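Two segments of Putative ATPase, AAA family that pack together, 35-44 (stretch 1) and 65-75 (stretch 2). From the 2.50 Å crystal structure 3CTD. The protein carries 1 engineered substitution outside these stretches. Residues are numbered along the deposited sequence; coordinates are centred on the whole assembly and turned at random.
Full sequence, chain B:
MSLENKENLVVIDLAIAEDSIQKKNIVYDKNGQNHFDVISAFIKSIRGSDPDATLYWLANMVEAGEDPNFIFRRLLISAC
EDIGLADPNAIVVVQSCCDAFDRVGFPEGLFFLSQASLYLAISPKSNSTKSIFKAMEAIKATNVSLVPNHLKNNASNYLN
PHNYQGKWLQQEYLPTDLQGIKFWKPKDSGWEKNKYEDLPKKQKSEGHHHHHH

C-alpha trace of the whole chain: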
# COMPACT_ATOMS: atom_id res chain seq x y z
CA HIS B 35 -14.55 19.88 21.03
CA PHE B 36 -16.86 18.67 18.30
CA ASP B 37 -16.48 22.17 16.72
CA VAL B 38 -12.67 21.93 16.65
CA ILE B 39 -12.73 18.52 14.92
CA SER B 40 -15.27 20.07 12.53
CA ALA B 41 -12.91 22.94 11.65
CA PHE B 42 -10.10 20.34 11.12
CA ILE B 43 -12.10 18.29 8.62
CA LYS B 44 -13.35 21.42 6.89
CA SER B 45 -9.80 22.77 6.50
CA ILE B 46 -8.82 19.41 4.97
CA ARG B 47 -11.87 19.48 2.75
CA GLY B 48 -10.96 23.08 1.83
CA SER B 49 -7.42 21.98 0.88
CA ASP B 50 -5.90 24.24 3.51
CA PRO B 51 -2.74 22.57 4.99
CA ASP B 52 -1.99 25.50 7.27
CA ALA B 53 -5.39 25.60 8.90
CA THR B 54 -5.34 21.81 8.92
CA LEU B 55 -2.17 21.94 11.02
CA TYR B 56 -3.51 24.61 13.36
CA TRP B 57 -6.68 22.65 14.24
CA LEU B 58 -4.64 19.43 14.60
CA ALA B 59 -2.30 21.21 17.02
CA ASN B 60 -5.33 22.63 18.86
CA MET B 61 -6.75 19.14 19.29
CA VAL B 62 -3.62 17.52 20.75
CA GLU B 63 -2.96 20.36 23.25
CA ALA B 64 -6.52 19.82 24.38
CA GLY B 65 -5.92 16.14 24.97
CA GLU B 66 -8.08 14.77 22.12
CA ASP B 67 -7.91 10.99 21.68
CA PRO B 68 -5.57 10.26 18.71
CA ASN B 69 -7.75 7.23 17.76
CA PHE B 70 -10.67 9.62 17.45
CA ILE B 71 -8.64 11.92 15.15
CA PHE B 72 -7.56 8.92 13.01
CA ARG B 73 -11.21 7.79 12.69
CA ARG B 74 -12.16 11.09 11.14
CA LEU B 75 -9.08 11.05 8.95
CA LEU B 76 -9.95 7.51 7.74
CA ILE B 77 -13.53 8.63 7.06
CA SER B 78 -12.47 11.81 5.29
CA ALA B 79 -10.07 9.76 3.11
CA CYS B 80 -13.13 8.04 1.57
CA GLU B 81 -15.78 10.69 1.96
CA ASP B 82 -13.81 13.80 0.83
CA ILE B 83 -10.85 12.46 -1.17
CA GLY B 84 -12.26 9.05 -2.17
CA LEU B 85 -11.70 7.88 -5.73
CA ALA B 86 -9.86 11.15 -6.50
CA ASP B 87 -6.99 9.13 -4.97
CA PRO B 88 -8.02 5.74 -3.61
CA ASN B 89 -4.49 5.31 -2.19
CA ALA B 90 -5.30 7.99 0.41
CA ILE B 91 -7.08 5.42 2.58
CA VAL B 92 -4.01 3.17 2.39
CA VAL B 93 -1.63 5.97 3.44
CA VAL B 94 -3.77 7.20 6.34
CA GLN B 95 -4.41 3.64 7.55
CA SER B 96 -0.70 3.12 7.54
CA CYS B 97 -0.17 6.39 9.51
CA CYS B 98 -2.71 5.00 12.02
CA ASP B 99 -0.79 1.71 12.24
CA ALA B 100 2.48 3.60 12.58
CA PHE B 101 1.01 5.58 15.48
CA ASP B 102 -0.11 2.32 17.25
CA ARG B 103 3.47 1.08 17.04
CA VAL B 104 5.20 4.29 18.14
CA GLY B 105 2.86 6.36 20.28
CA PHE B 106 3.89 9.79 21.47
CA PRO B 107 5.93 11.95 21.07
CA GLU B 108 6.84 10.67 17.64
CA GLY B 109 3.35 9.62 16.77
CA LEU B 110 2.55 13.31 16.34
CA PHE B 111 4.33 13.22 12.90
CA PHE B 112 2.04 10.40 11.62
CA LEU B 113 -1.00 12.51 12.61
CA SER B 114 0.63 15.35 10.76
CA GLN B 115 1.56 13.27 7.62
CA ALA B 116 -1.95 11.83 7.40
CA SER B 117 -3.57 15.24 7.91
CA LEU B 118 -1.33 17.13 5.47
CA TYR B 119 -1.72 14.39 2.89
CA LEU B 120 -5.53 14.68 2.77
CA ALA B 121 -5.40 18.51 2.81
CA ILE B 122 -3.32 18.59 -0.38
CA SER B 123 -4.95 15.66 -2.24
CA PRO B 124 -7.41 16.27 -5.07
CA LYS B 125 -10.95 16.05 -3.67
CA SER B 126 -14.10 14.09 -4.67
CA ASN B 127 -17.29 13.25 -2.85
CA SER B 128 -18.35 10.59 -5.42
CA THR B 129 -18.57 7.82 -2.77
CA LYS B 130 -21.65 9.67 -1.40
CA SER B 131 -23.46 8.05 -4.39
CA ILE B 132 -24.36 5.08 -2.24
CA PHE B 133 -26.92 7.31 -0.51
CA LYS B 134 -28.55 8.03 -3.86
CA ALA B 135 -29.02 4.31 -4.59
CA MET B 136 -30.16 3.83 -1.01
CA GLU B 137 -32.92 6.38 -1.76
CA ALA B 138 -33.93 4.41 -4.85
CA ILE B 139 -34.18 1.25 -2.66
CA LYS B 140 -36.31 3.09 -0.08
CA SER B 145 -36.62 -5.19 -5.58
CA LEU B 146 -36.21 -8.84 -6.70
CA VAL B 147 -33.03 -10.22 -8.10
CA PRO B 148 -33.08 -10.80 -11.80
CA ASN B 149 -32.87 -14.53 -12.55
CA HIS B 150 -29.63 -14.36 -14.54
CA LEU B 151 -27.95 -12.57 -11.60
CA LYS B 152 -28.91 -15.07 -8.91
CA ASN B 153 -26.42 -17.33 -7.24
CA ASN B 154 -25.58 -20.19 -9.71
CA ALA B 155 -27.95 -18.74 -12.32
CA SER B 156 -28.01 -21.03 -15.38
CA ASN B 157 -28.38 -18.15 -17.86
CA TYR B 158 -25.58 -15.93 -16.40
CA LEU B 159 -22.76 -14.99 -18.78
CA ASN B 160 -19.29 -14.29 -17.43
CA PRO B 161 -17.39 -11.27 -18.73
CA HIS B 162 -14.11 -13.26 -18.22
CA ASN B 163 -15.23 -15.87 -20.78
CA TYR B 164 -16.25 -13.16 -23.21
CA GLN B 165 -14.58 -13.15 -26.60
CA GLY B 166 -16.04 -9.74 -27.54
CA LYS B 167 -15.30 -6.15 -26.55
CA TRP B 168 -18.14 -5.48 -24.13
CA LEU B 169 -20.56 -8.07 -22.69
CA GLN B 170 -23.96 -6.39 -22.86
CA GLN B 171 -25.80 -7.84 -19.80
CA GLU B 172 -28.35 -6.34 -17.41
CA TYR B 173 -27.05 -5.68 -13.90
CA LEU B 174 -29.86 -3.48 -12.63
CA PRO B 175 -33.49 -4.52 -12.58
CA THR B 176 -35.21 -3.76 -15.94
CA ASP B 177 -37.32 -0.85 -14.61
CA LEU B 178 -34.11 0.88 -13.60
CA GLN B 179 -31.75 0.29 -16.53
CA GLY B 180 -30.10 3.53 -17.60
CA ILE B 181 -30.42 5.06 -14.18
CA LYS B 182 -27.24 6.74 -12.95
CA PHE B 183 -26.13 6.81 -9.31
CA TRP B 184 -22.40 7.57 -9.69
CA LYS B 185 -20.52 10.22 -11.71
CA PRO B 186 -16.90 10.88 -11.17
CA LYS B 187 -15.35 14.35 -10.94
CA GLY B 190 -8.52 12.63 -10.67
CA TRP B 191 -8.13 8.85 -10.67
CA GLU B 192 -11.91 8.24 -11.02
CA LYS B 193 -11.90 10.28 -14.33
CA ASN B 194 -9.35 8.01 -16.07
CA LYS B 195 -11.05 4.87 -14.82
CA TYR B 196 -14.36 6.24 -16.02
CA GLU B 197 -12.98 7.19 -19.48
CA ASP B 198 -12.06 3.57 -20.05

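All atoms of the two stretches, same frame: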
# COMPACT_ATOMS: atom_id res chain seq x y z
N HIS B 35 -15.27 21.18 21.20
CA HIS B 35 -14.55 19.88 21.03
C HIS B 35 -15.00 19.27 19.70
O HIS B 35 -14.17 18.93 18.81
CB HIS B 35 -14.83 18.96 22.23
CG HIS B 35 -14.75 17.48 21.92
ND1 HIS B 35 -15.47 16.53 22.62
CD2 HIS B 35 -14.08 16.80 20.96
CE1 HIS B 35 -15.23 15.33 22.12
NE2 HIS B 35 -14.39 15.47 21.12
N PHE B 36 -16.32 19.20 19.53
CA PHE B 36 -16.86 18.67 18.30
C PHE B 36 -16.83 19.80 17.25
O PHE B 36 -16.82 19.53 16.06
CB PHE B 36 -18.22 17.95 18.50
N ASP B 37 -16.70 21.05 17.68
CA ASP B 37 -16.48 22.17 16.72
C ASP B 37 -15.04 22.25 16.17
O ASP B 37 -14.81 22.63 15.01
CB ASP B 37 -16.83 23.52 17.37
CG ASP B 37 -18.31 23.66 17.67
OD1 ASP B 37 -19.13 23.02 16.98
OD2 ASP B 37 -18.66 24.43 18.59
N VAL B 38 -14.07 21.94 17.02
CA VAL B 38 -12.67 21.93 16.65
C VAL B 38 -12.45 20.84 15.59
O VAL B 38 -12.00 21.13 14.48
CB VAL B 38 -11.73 21.78 17.92
CG1 VAL B 38 -10.27 21.69 17.51
CG2 VAL B 38 -11.94 22.98 18.90
N ILE B 39 -12.84 19.60 15.90
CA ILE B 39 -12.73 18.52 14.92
C ILE B 39 -13.45 18.88 13.61
O ILE B 39 -12.96 18.57 12.51
CB ILE B 39 -13.19 17.14 15.47
CG1 ILE B 39 -12.64 15.99 14.60
CG2 ILE B 39 -14.70 17.05 15.57
CD1 ILE B 39 -11.45 15.24 15.16
N SER B 40 -14.57 19.58 13.72
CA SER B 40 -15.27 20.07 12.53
C SER B 40 -14.40 21.05 11.71
O SER B 40 -14.24 20.92 10.48
CB SER B 40 -16.62 20.69 12.93
OG SER B 40 -17.11 21.56 11.93
N ALA B 41 -13.79 22.01 12.37
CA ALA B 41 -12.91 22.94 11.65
C ALA B 41 -11.67 22.26 10.96
O ALA B 41 -11.21 22.66 9.86
CB ALA B 41 -12.48 24.07 12.60
N PHE B 42 -11.17 21.22 11.62
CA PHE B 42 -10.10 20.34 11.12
C PHE B 42 -10.50 19.64 9.80
O PHE B 42 -9.85 19.78 8.78
CB PHE B 42 -9.80 19.30 12.23
CG PHE B 42 -8.76 18.27 11.86
CD1 PHE B 42 -7.44 18.67 11.56
CD2 PHE B 42 -9.09 16.89 11.88
CE1 PHE B 42 -6.46 17.70 11.25
CE2 PHE B 42 -8.13 15.94 11.56
CZ PHE B 42 -6.79 16.34 11.24
N ILE B 43 -11.60 18.93 9.82
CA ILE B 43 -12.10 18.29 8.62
C ILE B 43 -12.46 19.33 7.55
O ILE B 43 -12.21 19.12 6.36
CB ILE B 43 -13.32 17.41 8.98
CG1 ILE B 43 -12.89 16.33 9.99
CG2 ILE B 43 -13.94 16.81 7.73
CD1 ILE B 43 -11.66 15.47 9.38
N LYS B 44 -13.01 20.47 7.94
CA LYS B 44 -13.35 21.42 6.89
C LYS B 44 -12.12 22.00 6.29
O LYS B 44 -12.09 22.17 5.09
CB LYS B 44 -14.29 22.52 7.38
CG LYS B 44 -15.49 21.99 8.11
CD LYS B 44 -16.48 23.14 8.31
CE LYS B 44 -17.66 22.72 9.20
NZ LYS B 44 -18.58 21.87 8.46
N GLY B 65 -5.78 17.52 24.54
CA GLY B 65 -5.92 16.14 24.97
C GLY B 65 -6.82 15.22 24.14
O GLY B 65 -7.21 14.16 24.63
N GLU B 66 -7.14 15.57 22.90
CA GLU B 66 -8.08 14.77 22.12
C GLU B 66 -7.53 13.39 21.87
O GLU B 66 -6.33 13.23 21.69
CB GLU B 66 -8.38 15.47 20.79
CG GLU B 66 -9.37 14.75 19.90
CD GLU B 66 -10.74 14.65 20.52
OE1 GLU B 66 -11.47 15.66 20.42
OE2 GLU B 66 -11.07 13.58 21.11
N ASP B 67 -8.37 12.37 21.89
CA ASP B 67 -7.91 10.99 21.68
C ASP B 67 -7.36 10.83 20.26
O ASP B 67 -8.07 11.10 19.32
CB ASP B 67 -9.13 10.10 21.85
CG ASP B 67 -8.82 8.63 21.68
OD1 ASP B 67 -7.69 8.23 21.26
OD2 ASP B 67 -9.75 7.85 21.96
N PRO B 68 -6.09 10.40 20.09
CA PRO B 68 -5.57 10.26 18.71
C PRO B 68 -6.38 9.27 17.86
O PRO B 68 -6.59 9.51 16.66
CB PRO B 68 -4.12 9.75 18.90
CG PRO B 68 -4.08 9.19 20.26
CD PRO B 68 -5.09 9.99 21.09
N ASN B 69 -6.85 8.17 18.46
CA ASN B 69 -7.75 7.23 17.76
C ASN B 69 -8.98 7.92 17.19
O ASN B 69 -9.38 7.65 16.05
CB ASN B 69 -8.19 6.08 18.67
CG ASN B 69 -7.02 5.25 19.16
OD1 ASN B 69 -6.21 4.76 18.36
ND2 ASN B 69 -6.87 5.15 20.49
N PHE B 70 -9.57 8.83 17.97
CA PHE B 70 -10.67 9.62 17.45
C PHE B 70 -10.22 10.46 16.22
O PHE B 70 -10.88 10.45 15.18
CB PHE B 70 -11.30 10.46 18.54
CG PHE B 70 -12.38 11.35 18.07
CD1 PHE B 70 -13.51 10.82 17.47
CD2 PHE B 70 -12.28 12.72 18.21
CE1 PHE B 70 -14.55 11.65 17.03
CE2 PHE B 70 -13.30 13.56 17.76
CZ PHE B 70 -14.45 13.02 17.17
N ILE B 71 -9.09 11.11 16.30
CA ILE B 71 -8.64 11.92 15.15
C ILE B 71 -8.41 11.03 13.91
O ILE B 71 -8.82 11.36 12.81
CB ILE B 71 -7.32 12.68 15.47
CG1 ILE B 71 -7.53 13.62 16.67
CG2 ILE B 71 -6.75 13.34 14.23
CD1 ILE B 71 -6.20 14.00 17.37
N PHE B 72 -7.77 9.89 14.11
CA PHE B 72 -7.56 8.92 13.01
C PHE B 72 -8.85 8.35 12.42
O PHE B 72 -8.87 8.02 11.24
CB PHE B 72 -6.65 7.76 13.43
CG PHE B 72 -5.22 8.05 13.23
CD1 PHE B 72 -4.73 8.37 11.96
CD2 PHE B 72 -4.34 8.02 14.29
CE1 PHE B 72 -3.40 8.65 11.76
CE2 PHE B 72 -3.02 8.30 14.08
CZ PHE B 72 -2.54 8.63 12.82
N ARG B 73 -9.90 8.24 13.22
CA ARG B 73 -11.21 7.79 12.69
C ARG B 73 -11.72 8.77 11.66
O ARG B 73 -12.08 8.36 10.55
CB ARG B 73 -12.25 7.64 13.81
CG ARG B 73 -12.47 6.22 14.29
CD ARG B 73 -13.46 6.13 15.48
NE ARG B 73 -12.64 5.61 16.55
CZ ARG B 73 -12.53 6.13 17.76
NH1 ARG B 73 -13.29 7.18 18.12
NH2 ARG B 73 -11.66 5.56 18.60
N ARG B 74 -11.72 10.04 12.02
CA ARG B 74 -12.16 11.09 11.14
C ARG B 74 -11.27 11.27 9.94
O ARG B 74 -11.75 11.58 8.88
CB ARG B 74 -12.31 12.42 11.88
CG ARG B 74 -13.49 12.44 12.83
CD ARG B 74 -14.91 12.33 12.16
NE ARG B 74 -15.92 12.10 13.22
CZ ARG B 74 -16.57 13.07 13.91
NH1 ARG B 74 -16.37 14.37 13.64
NH2 ARG B 74 -17.44 12.73 14.87
N LEU B 75 -9.97 11.05 10.10
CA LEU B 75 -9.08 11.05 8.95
C LEU B 75 -9.37 9.84 8.02
O LEU B 75 -9.32 9.99 6.79
CB LEU B 75 -7.63 11.05 9.40
CG LEU B 75 -7.02 12.29 10.06
CD1 LEU B 75 -5.62 11.93 10.53
CD2 LEU B 75 -6.92 13.38 9.02
O HOH W 1 -17.69 17.15 14.06

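Two helices, 36-44 and 68-75, run in roughly the same direction, their axes inclined at 39° and 11.1 Å apart at closest approach. That gap is wide enough for side chains to fill, and no direct hydrogen bond crosses it; shape does most of the work. Ile-39, one residue of an i, i+4 pair with Ile-43, points toward the partner helix and is buried there. Its CD1 reaches to 3.6 Å from Phe-70 CE2 and 4.3 Å from Ile-71 CA, so the slim end of the isoleucine settles against the backbone beside the phenylalanine ring. A turn later, Ile-43 CD1 lies 3.9 Å from Arg-74 O, again filling space close to the main chain.

Phe-42 supplies the broad bump. The tip of its ring rests over the notch between Ile-71 CG2 and Leu-75 CD2, with CE2 4.0 Å from Ile-71 CG2 and CZ 3.7 Å from Leu-75 CD2; branched aliphatic chains one turn apart make a suitable hollow for a flat ring.

Arg-74 combines apolar and polar roles: NH1 passes 3.7 Å from Ile-39 CG2 and donates to a water (NH1 to water O, 3.1 Å), which in turn donates to Phe-36 O (water O to O, 3.2 Å). Near the helix starts, poorly ordered His-35 approaches Glu-66, whose OE2 accepts from Asp-67 N at 3.1 Å.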